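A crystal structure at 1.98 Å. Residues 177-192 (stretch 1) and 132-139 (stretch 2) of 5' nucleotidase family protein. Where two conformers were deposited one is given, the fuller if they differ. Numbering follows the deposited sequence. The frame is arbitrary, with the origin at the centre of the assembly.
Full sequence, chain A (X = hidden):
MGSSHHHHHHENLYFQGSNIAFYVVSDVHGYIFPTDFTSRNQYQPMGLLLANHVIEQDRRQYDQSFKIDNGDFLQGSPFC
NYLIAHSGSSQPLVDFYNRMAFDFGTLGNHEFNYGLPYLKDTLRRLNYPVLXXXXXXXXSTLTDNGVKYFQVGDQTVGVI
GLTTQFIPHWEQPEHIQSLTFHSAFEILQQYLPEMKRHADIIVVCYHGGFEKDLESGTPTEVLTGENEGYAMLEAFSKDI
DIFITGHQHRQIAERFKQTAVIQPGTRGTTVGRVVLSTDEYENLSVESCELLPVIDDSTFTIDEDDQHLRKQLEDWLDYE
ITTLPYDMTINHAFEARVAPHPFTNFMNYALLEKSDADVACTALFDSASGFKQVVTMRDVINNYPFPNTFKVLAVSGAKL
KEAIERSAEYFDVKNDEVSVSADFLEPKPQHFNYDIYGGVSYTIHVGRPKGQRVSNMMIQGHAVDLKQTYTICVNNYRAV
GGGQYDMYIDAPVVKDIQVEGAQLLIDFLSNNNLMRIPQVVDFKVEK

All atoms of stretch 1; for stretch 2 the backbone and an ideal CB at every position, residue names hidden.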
ATOM      1  N   GLN A 177      16.804   6.918   6.414  1.00 39.42           N
ATOM      2  CA  GLN A 177      18.281   7.044   6.336  1.00 45.01           C
ATOM      3  C   GLN A 177      19.122   6.339   7.416  1.00 43.90           C
ATOM      4  O   GLN A 177      20.251   5.925   7.141  1.00 46.56           O
ATOM      5  CB  GLN A 177      18.691   8.536   6.172  1.00 49.19           C
ATOM      6  CG  GLN A 177      18.228   9.490   7.279  1.00 52.74           C
ATOM      7  CD  GLN A 177      19.028   9.368   8.567  1.00 57.06           C
ATOM      8  OE1 GLN A 177      20.210   9.014   8.553  1.00 63.24           O
ATOM      9  NE2 GLN A 177      18.397   9.696   9.686  1.00 60.51           N
ATOM     10  N   SER A 178      18.580   6.193   8.621  1.00 41.93           N
ATOM     11  CA  SER A 178      19.297   5.555   9.729  1.00 41.36           C
ATOM     12  C   SER A 178      18.911   4.089   9.926  1.00 38.17           C
ATOM     13  O   SER A 178      19.376   3.437  10.871  1.00 37.83           O
ATOM     14  CB  SER A 178      18.981   6.307  11.023  1.00 42.73           C
ATOM     15  OG  SER A 178      17.583   6.278  11.287  1.00 41.89           O
ATOM     16  N   LEU A 179      18.088   3.562   9.028  1.00 33.52           N
ATOM     17  CA  LEU A 179      17.565   2.220   9.188  1.00 31.46           C
ATOM     18  C   LEU A 179      18.221   1.187   8.307  1.00 31.92           C
ATOM     19  O   LEU A 179      18.695   1.488   7.221  1.00 31.81           O
ATOM     20  CB  LEU A 179      16.045   2.213   8.885  1.00 29.46           C
ATOM     21  CG  LEU A 179      15.186   3.267   9.602  1.00 28.68           C
ATOM     22  CD1 LEU A 179      13.718   3.060   9.249  1.00 27.77           C
ATOM     23  CD2 LEU A 179      15.385   3.235  11.101  1.00 28.57           C
ATOM     24  N   THR A 180      18.167  -0.049   8.777  1.00 32.69           N
ATOM     25  CA  THR A 180      18.674  -1.205   8.066  1.00 34.48           C
ATOM     26  C   THR A 180      17.541  -2.235   8.005  1.00 33.29           C
ATOM     27  O   THR A 180      16.963  -2.587   9.047  1.00 32.04           O
ATOM     28  CB  THR A 180      19.873  -1.795   8.806  1.00 36.98           C
ATOM     29  OG1 THR A 180      20.853  -0.767   8.974  1.00 41.20           O
ATOM     30  CG2 THR A 180      20.473  -2.965   8.032  1.00 38.70           C
ATOM     31  N   PHE A 181      17.233  -2.708   6.797  1.00 31.67           N
ATOM     32  CA  PHE A 181      16.159  -3.675   6.570  1.00 31.78           C
ATOM     33  C   PHE A 181      16.705  -5.049   6.248  1.00 33.54           C
ATOM     34  O   PHE A 181      17.314  -5.252   5.205  1.00 36.22           O
ATOM     35  CB  PHE A 181      15.266  -3.203   5.421  1.00 30.96           C
ATOM     36  CG  PHE A 181      14.753  -1.820   5.614  1.00 30.43           C
ATOM     37  CD1 PHE A 181      15.537  -0.725   5.261  1.00 31.93           C
ATOM     38  CD2 PHE A 181      13.518  -1.597   6.179  1.00 29.14           C
ATOM     39  CE1 PHE A 181      15.083   0.568   5.474  1.00 30.93           C
ATOM     40  CE2 PHE A 181      13.059  -0.311   6.395  1.00 28.93           C
ATOM     41  CZ  PHE A 181      13.839   0.771   6.037  1.00 30.24           C
ATOM     42  N   HIS A 182      16.461  -6.016   7.120  1.00 33.20           N
ATOM     43  CA  HIS A 182      16.968  -7.360   6.879  1.00 34.94           C
ATOM     44  C   HIS A 182      15.896  -8.296   6.315  1.00 33.18           C
ATOM     45  O   HIS A 182      14.697  -8.128   6.570  1.00 31.36           O
ATOM     46  CB  HIS A 182      17.525  -7.944   8.183  1.00 37.33           C
ATOM     47  CG  HIS A 182      18.625  -7.129   8.785  1.00 38.86           C
ATOM     48  ND1 HIS A 182      19.953  -7.333   8.486  1.00 42.63           N
ATOM     49  CD2 HIS A 182      18.594  -6.116   9.681  1.00 40.53           C
ATOM     50  CE1 HIS A 182      20.694  -6.469   9.158  1.00 42.75           C
ATOM     51  NE2 HIS A 182      19.892  -5.723   9.895  1.00 41.92           N
ATOM     52  N   SER A 183      16.341  -9.273   5.527  1.00 32.88           N
ATOM     53  CA  SER A 183      15.451 -10.295   4.984  1.00 31.82           C
ATOM     54  C   SER A 183      14.601 -10.932   6.094  1.00 31.30           C
ATOM     55  O   SER A 183      15.146 -11.362   7.113  1.00 31.92           O
ATOM     56  CB  SER A 183      16.285 -11.397   4.345  1.00 33.30           C
ATOM     57  OG  SER A 183      15.507 -12.565   4.158  1.00 33.74           O
ATOM     58  N   ALA A 184      13.288 -11.007   5.887  1.00 29.80           N
ATOM     59  CA  ALA A 184      12.386 -11.620   6.859  1.00 30.00           C
ATOM     60  C   ALA A 184      12.690 -13.106   6.960  1.00 31.27           C
ATOM     61  O   ALA A 184      12.607 -13.682   8.035  1.00 31.47           O
ATOM     62  CB  ALA A 184      10.933 -11.404   6.476  1.00 28.86           C
ATOM     63  N   PHE A 185      13.070 -13.715   5.846  1.00 31.72           N
ATOM     64  CA  PHE A 185      13.427 -15.126   5.846  1.00 33.86           C
ATOM     65  C   PHE A 185      14.637 -15.384   6.738  1.00 35.62           C
ATOM     66  O   PHE A 185      14.646 -16.337   7.533  1.00 36.23           O
ATOM     67  CB  PHE A 185      13.762 -15.594   4.424  1.00 35.11           C
ATOM     68  CG  PHE A 185      14.192 -17.033   4.347  1.00 37.16           C
ATOM     69  CD1 PHE A 185      15.471 -17.406   4.711  1.00 38.90           C
ATOM     70  CD2 PHE A 185      13.316 -18.011   3.908  1.00 38.57           C
ATOM     71  CE1 PHE A 185      15.870 -18.729   4.652  1.00 41.47           C
ATOM     72  CE2 PHE A 185      13.712 -19.335   3.834  1.00 40.31           C
ATOM     73  CZ  PHE A 185      14.990 -19.695   4.209  1.00 41.88           C
ATOM     74  N   GLU A 186      15.669 -14.555   6.585  1.00 37.01           N
ATOM     75  CA  GLU A 186      16.916 -14.736   7.346  1.00 38.99           C
ATOM     76  C   GLU A 186      16.729 -14.516   8.839  1.00 37.17           C
ATOM     77  O   GLU A 186      17.261 -15.270   9.646  1.00 37.58           O
ATOM     78  CB  GLU A 186      18.020 -13.819   6.832  1.00 41.59           C
ATOM     79  CG  GLU A 186      18.440 -14.102   5.399  1.00 45.71           C
ATOM     80  CD  GLU A 186      19.548 -13.185   4.923  1.00 49.90           C
ATOM     81  OE1 GLU A 186      20.173 -12.498   5.769  1.00 53.27           O
ATOM     82  OE2 GLU A 186      19.792 -13.161   3.699  1.00 51.88           O
ATOM     83  N   ILE A 187      15.988 -13.479   9.207  1.00 34.75           N
ATOM     84  CA  ILE A 187      15.755 -13.212  10.627  1.00 34.16           C
ATOM     85  C   ILE A 187      14.912 -14.337  11.241  1.00 33.99           C
ATOM     86  O   ILE A 187      15.164 -14.767  12.373  1.00 35.26           O
ATOM     87  CB  ILE A 187      15.127 -11.829  10.849  1.00 32.12           C
ATOM     88  CG1 ILE A 187      16.084 -10.737  10.364  1.00 32.32           C
ATOM     89  CG2 ILE A 187      14.786 -11.617  12.316  1.00 32.23           C
ATOM     90  CD1 ILE A 187      17.480 -10.790  10.965  1.00 34.12           C
ATOM     91  N   LEU A 188      13.913 -14.811  10.503  1.00 32.97           N
ATOM     92  CA  LEU A 188      13.091 -15.906  10.983  1.00 33.85           C
ATOM     93  C   LEU A 188      13.967 -17.132  11.197  1.00 35.70           C
ATOM     94  O   LEU A 188      13.934 -17.746  12.264  1.00 35.35           O
ATOM     95  CB  LEU A 188      11.953 -16.239  10.001  1.00 34.23           C
ATOM     96  CG  LEU A 188      11.067 -17.435  10.393  1.00 34.52           C
ATOM     97  CD1 LEU A 188      10.424 -17.220  11.750  1.00 33.82           C
ATOM     98  CD2 LEU A 188      10.003 -17.656   9.334  1.00 35.19           C
ATOM     99  N   GLN A 189      14.745 -17.474  10.171  1.00 36.19           N
ATOM    100  CA  GLN A 189      15.644 -18.619  10.212  1.00 38.51           C
ATOM    101  C   GLN A 189      16.562 -18.598  11.427  1.00 38.98           C
ATOM    102  O   GLN A 189      16.831 -19.633  12.042  1.00 39.25           O
ATOM    103  CB  GLN A 189      16.508 -18.646   8.952  1.00 39.98           C
ATOM    104  CG  GLN A 189      17.457 -19.834   8.902  1.00 42.97           C
ATOM    105  CD  GLN A 189      18.244 -19.884   7.617  1.00 44.58           C
ATOM    106  OE1 GLN A 189      18.316 -20.919   6.972  1.00 48.05           O
ATOM    107  NE2 GLN A 189      18.817 -18.757   7.224  1.00 43.87           N
ATOM    108  N   GLN A 190      17.045 -17.411  11.759  1.00 38.50           N
ATOM    109  CA  GLN A 190      17.954 -17.246  12.877  1.00 40.02           C
ATOM    110  C   GLN A 190      17.242 -17.334  14.236  1.00 40.25           C
ATOM    111  O   GLN A 190      17.799 -17.871  15.178  1.00 40.60           O
ATOM    112  CB  GLN A 190      18.721 -15.936  12.708  1.00 40.24           C
ATOM    113  CG  GLN A 190      19.620 -15.967  11.470  1.00 41.66           C
ATOM    114  CD  GLN A 190      20.104 -14.599  11.036  1.00 41.36           C
ATOM    115  OE1 GLN A 190      20.094 -13.647  11.814  1.00 41.93           O
ATOM    116  NE2 GLN A 190      20.543 -14.496   9.783  1.00 41.68           N
ATOM    117  N   TYR A 191      16.006 -16.836  14.317  1.00 39.18           N
ATOM    118  CA  TYR A 191      15.228 -16.881  15.564  1.00 39.74           C
ATOM    119  C   TYR A 191      14.533 -18.208  15.887  1.00 39.19           C
ATOM    120  O   TYR A 191      14.318 -18.519  17.062  1.00 37.99           O
ATOM    121  CB  TYR A 191      14.147 -15.808  15.570  1.00 40.20           C
ATOM    122  CG  TYR A 191      14.516 -14.499  16.219  1.00 43.23           C
ATOM    123  CD1 TYR A 191      14.288 -14.299  17.581  1.00 46.71           C
ATOM    124  CD2 TYR A 191      15.030 -13.449  15.480  1.00 44.27           C
ATOM    125  CE1 TYR A 191      14.588 -13.092  18.183  1.00 49.61           C
ATOM    126  CE2 TYR A 191      15.334 -12.240  16.070  1.00 46.45           C
ATOM    127  CZ  TYR A 191      15.107 -12.066  17.415  1.00 48.82           C
ATOM    128  OH  TYR A 191      15.410 -10.865  18.002  1.00 54.43           O
ATOM    129  N   LEU A 192      14.136 -18.964  14.866  1.00 38.36           N
ATOM    130  CA  LEU A 192      13.434 -20.225  15.107  1.00 39.98           C
ATOM    131  C   LEU A 192      14.019 -21.120  16.182  1.00 40.88           C
ATOM    132  O   LEU A 192      13.298 -21.503  17.097  1.00 39.74           O
ATOM    133  CB  LEU A 192      13.212 -21.027  13.835  1.00 40.88           C
ATOM    134  CG  LEU A 192      11.906 -20.663  13.141  1.00 41.00           C
ATOM    135  CD1 LEU A 192      11.832 -21.330  11.782  1.00 42.32           C
ATOM    136  CD2 LEU A 192      10.713 -21.058  13.993  1.00 40.71           C
ATOM    137  N   UNK A 132       8.714  -5.816  15.610  1.00 21.94           N
ATOM    138  CA  UNK A 132       9.451  -5.816  14.323  1.00 22.01           C
ATOM    139  C   UNK A 132      10.876  -6.273  14.574  1.00 23.42           C
ATOM    140  O   UNK A 132      11.709  -5.500  15.050  1.00 23.35           O
ATOM    141  CB  UNK A 132       9.442  -4.432  13.671  1.00 22.01           C
ATOM    142  N   UNK A 133      11.162  -7.529  14.247  1.00 24.67           N
ATOM    143  CA  UNK A 133      12.491  -8.092  14.491  1.00 26.84           C
ATOM    144  C   UNK A 133      13.531  -7.874  13.379  1.00 27.95           C
ATOM    145  O   UNK A 133      14.739  -8.088  13.592  1.00 28.53           O
ATOM    146  CB  UNK A 133      12.344  -9.596  14.730  1.00 26.84           C
ATOM    147  N   UNK A 134      13.102  -7.415  12.211  1.00 26.67           N
ATOM    148  CA  UNK A 134      14.048  -7.288  11.104  1.00 26.39           C
ATOM    149  C   UNK A 134      14.350  -5.882  10.572  1.00 26.51           C
ATOM    150  O   UNK A 134      14.972  -5.732   9.511  1.00 27.59           O
ATOM    151  CB  UNK A 134      13.522  -8.127   9.938  1.00 26.39           C
ATOM    152  N   UNK A 135      13.924  -4.847  11.285  1.00 25.80           N
ATOM    153  CA  UNK A 135      14.233  -3.477  10.887  1.00 25.87           C
ATOM    154  C   UNK A 135      15.036  -2.893  12.019  1.00 27.80           C
ATOM    155  O   UNK A 135      14.539  -2.765  13.159  1.00 27.88           O
ATOM    156  CB  UNK A 135      12.978  -2.652  10.595  1.00 25.87           C
ATOM    157  N   UNK A 136      16.288  -2.568  11.730  1.00 29.38           N
ATOM    158  CA  UNK A 136      17.185  -2.012  12.736  1.00 31.19           C
ATOM    159  C   UNK A 136      17.399  -0.523  12.574  1.00 31.51           C
ATOM    160  O   UNK A 136      17.453   0.009  11.439  1.00 30.35           O
ATOM    161  CB  UNK A 136      18.536  -2.728  12.685  1.00 31.19           C
ATOM    162  N   UNK A 137      17.518   0.146  13.708  1.00 32.66           N
ATOM    163  CA  UNK A 137      17.858   1.551  13.745  1.00 35.28           C
ATOM    164  C   UNK A 137      19.219   1.560  14.449  1.00 38.79           C
ATOM    165  O   UNK A 137      19.320   1.236  15.638  1.00 37.80           O
ATOM    166  CB  UNK A 137      16.803   2.402  14.455  1.00 35.28           C
ATOM    167  N   UNK A 138      20.261   1.916  13.710  1.00 42.12           N
ATOM    168  CA  UNK A 138      21.618   1.866  14.220  1.00 47.14           C
ATOM    169  C   UNK A 138      21.946   0.398  14.564  1.00 48.66           C
ATOM    170  O   UNK A 138      21.806  -0.473  13.692  1.00 50.46           O
ATOM    171  CB  UNK A 138      21.780   2.778  15.438  1.00 47.14           C
ATOM    172  N   UNK A 139      22.313   0.107  15.806  0.60 47.96           N
ATOM    173  CA  UNK A 139      22.706  -1.254  16.158  0.60 49.72           C
ATOM    174  C   UNK A 139      21.694  -2.022  17.023  0.60 47.09           C
ATOM    175  O   UNK A 139      22.070  -2.875  17.816  0.60 50.17           O
ATOM    176  CB  UNK A 139      24.047  -1.205  16.892  0.60 49.72           C
TER

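Position 132 comes before the contact: its ideal CB has no atom of stretch 1 within 5.5 Å, so these atoms set no preference. The deposited residue is Cys132.

At position 133 the CA-to-CB bond points toward the helix of stretch 1, and the ideal CB already lies 4.0 Å from Ile187 CG2 and 4.2 Å from Tyr191 CE2. A small apolar side chain suits such close apolar neighbours. Ala133 is deposited, and its CB packs 4.0 Å from Ile187 CG2.

Position 134 sits where strand gives way to helix in stretch 1. Its ideal CB points toward stretch 1, 3.6 Å from His182 O and 3.7 Å from Ile187 CG1. The carbonyl of His182 invites a donor, so Asn, Gln, Ser or Thr might serve; the backbone, at phi -115° and psi 12°, has left the extended form. The residue is Asn134, chi1 p. Its ND2 donates to His182 O at 2.8 Å, while His182 N donates to the backbone Asn134 O, also at 2.8 Å. One residue thus holds both polar backbone groups of His182.

Position 135 is extended and lies opposite Phe181 in a non-hydrogen-bonded antiparallel pair, its CB on the same face as Leu179 and Phe181. Leu, Ile, Val or Met would suit that apolar face, and beta branching fits the strand. Ile135 is found: CG1 lies 3.8 Å from Phe181 CD2, and CG2 is 4.4 Å from Leu179 CD1.

Position 136 pairs with Thr180, and two backbone bonds, open to any residue but proline, hold the register: 136 N to Thr180 O and Thr180 N to 136 O, each 2.8 Å. Its CB shares a face with Thr180, and His182 NE2 is 4.3 Å from the ideal CB. An aromatic could meet the imidazole; Thr or Val would also suit the strand. Tyr136 takes the aromatic option, presenting its ring face to the edge of His182 in an offset pair, with planes at 75° and centroids 5.1 Å apart.

Position 137 returns to the Leu179 face, with the ideal CB 3.7 Å from Leu179 CD2. Aliphatic side chains would fit, as would long polar ones with a methylene stem. In Glu137, CB packs 3.8 Å from Leu179 CD2, and OE2 is bonded elsewhere in the structure.

Position 138 has positive phi (62°), favouring Gly, Asn or Asp, and its CB points away. Asn138 N makes a weak hydrogen bond to Ser178 O at 3.3 Å.

Position 139 is unconstrained by stretch 1; Asp139 makes no contact.

Stretch 2 (132-139) CANIYEND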
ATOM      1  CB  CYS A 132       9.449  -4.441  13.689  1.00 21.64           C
ATOM      2  SG  CYS A 132      10.278  -4.444  12.081  1.00 23.17           S
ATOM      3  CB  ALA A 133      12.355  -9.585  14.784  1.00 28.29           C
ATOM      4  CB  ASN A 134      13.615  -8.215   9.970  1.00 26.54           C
ATOM      5  CG  ASN A 134      12.344  -7.764   9.298  1.00 25.28           C
ATOM      6  OD1 ASN A 134      11.446  -7.247   9.942  1.00 24.23           O
ATOM      7  ND2 ASN A 134      12.272  -7.945   7.986  1.00 25.46           N
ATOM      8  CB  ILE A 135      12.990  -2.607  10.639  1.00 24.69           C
ATOM      9  CG1 ILE A 135      12.207  -3.136   9.444  1.00 23.86           C
ATOM     10  CG2 ILE A 135      13.398  -1.160  10.392  1.00 25.19           C
ATOM     11  CD1 ILE A 135      10.986  -2.315   9.075  1.00 23.10           C
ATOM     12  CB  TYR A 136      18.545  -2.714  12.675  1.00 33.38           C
ATOM     13  CG  TYR A 136      18.625  -4.044  13.394  1.00 35.68           C
ATOM     14  CD1 TYR A 136      17.810  -5.117  13.043  1.00 35.85           C
ATOM     15  CD2 TYR A 136      19.570  -4.245  14.395  1.00 38.37           C
ATOM     16  CE1 TYR A 136      17.905  -6.339  13.706  1.00 36.51           C
ATOM     17  CE2 TYR A 136      19.685  -5.462  15.044  1.00 39.92           C
ATOM     18  CZ  TYR A 136      18.854  -6.505  14.700  1.00 39.37           C
ATOM     19  OH  TYR A 136      18.986  -7.710  15.369  1.00 42.62           O
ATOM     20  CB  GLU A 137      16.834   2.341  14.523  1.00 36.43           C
ATOM     21  CG  GLU A 137      17.144   3.822  14.563  1.00 38.43           C
ATOM     22  CD  GLU A 137      16.232   4.585  15.497  1.00 38.92           C
ATOM     23  OE1 GLU A 137      15.783   4.029  16.519  1.00 42.44           O
ATOM     24  OE2 GLU A 137      16.001   5.767  15.232  1.00 40.92           O
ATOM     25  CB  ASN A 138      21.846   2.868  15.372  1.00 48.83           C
ATOM     26  CG  ASN A 138      21.707   4.317  14.918  1.00 50.24           C
ATOM     27  OD1 ASN A 138      21.935   4.649  13.749  1.00 51.52           O
ATOM     28  ND2 ASN A 138      21.348   5.189  15.846  1.00 52.53           N
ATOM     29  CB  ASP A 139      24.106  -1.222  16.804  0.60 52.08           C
ATOM     30  CG  ASP A 139      25.163  -0.639  15.867  0.60 52.70           C
ATOM     31  OD1 ASP A 139      24.979  -0.693  14.631  0.60 51.75           O
ATOM     32  OD2 ASP A 139      26.187  -0.135  16.365  0.60 58.47           O
TER
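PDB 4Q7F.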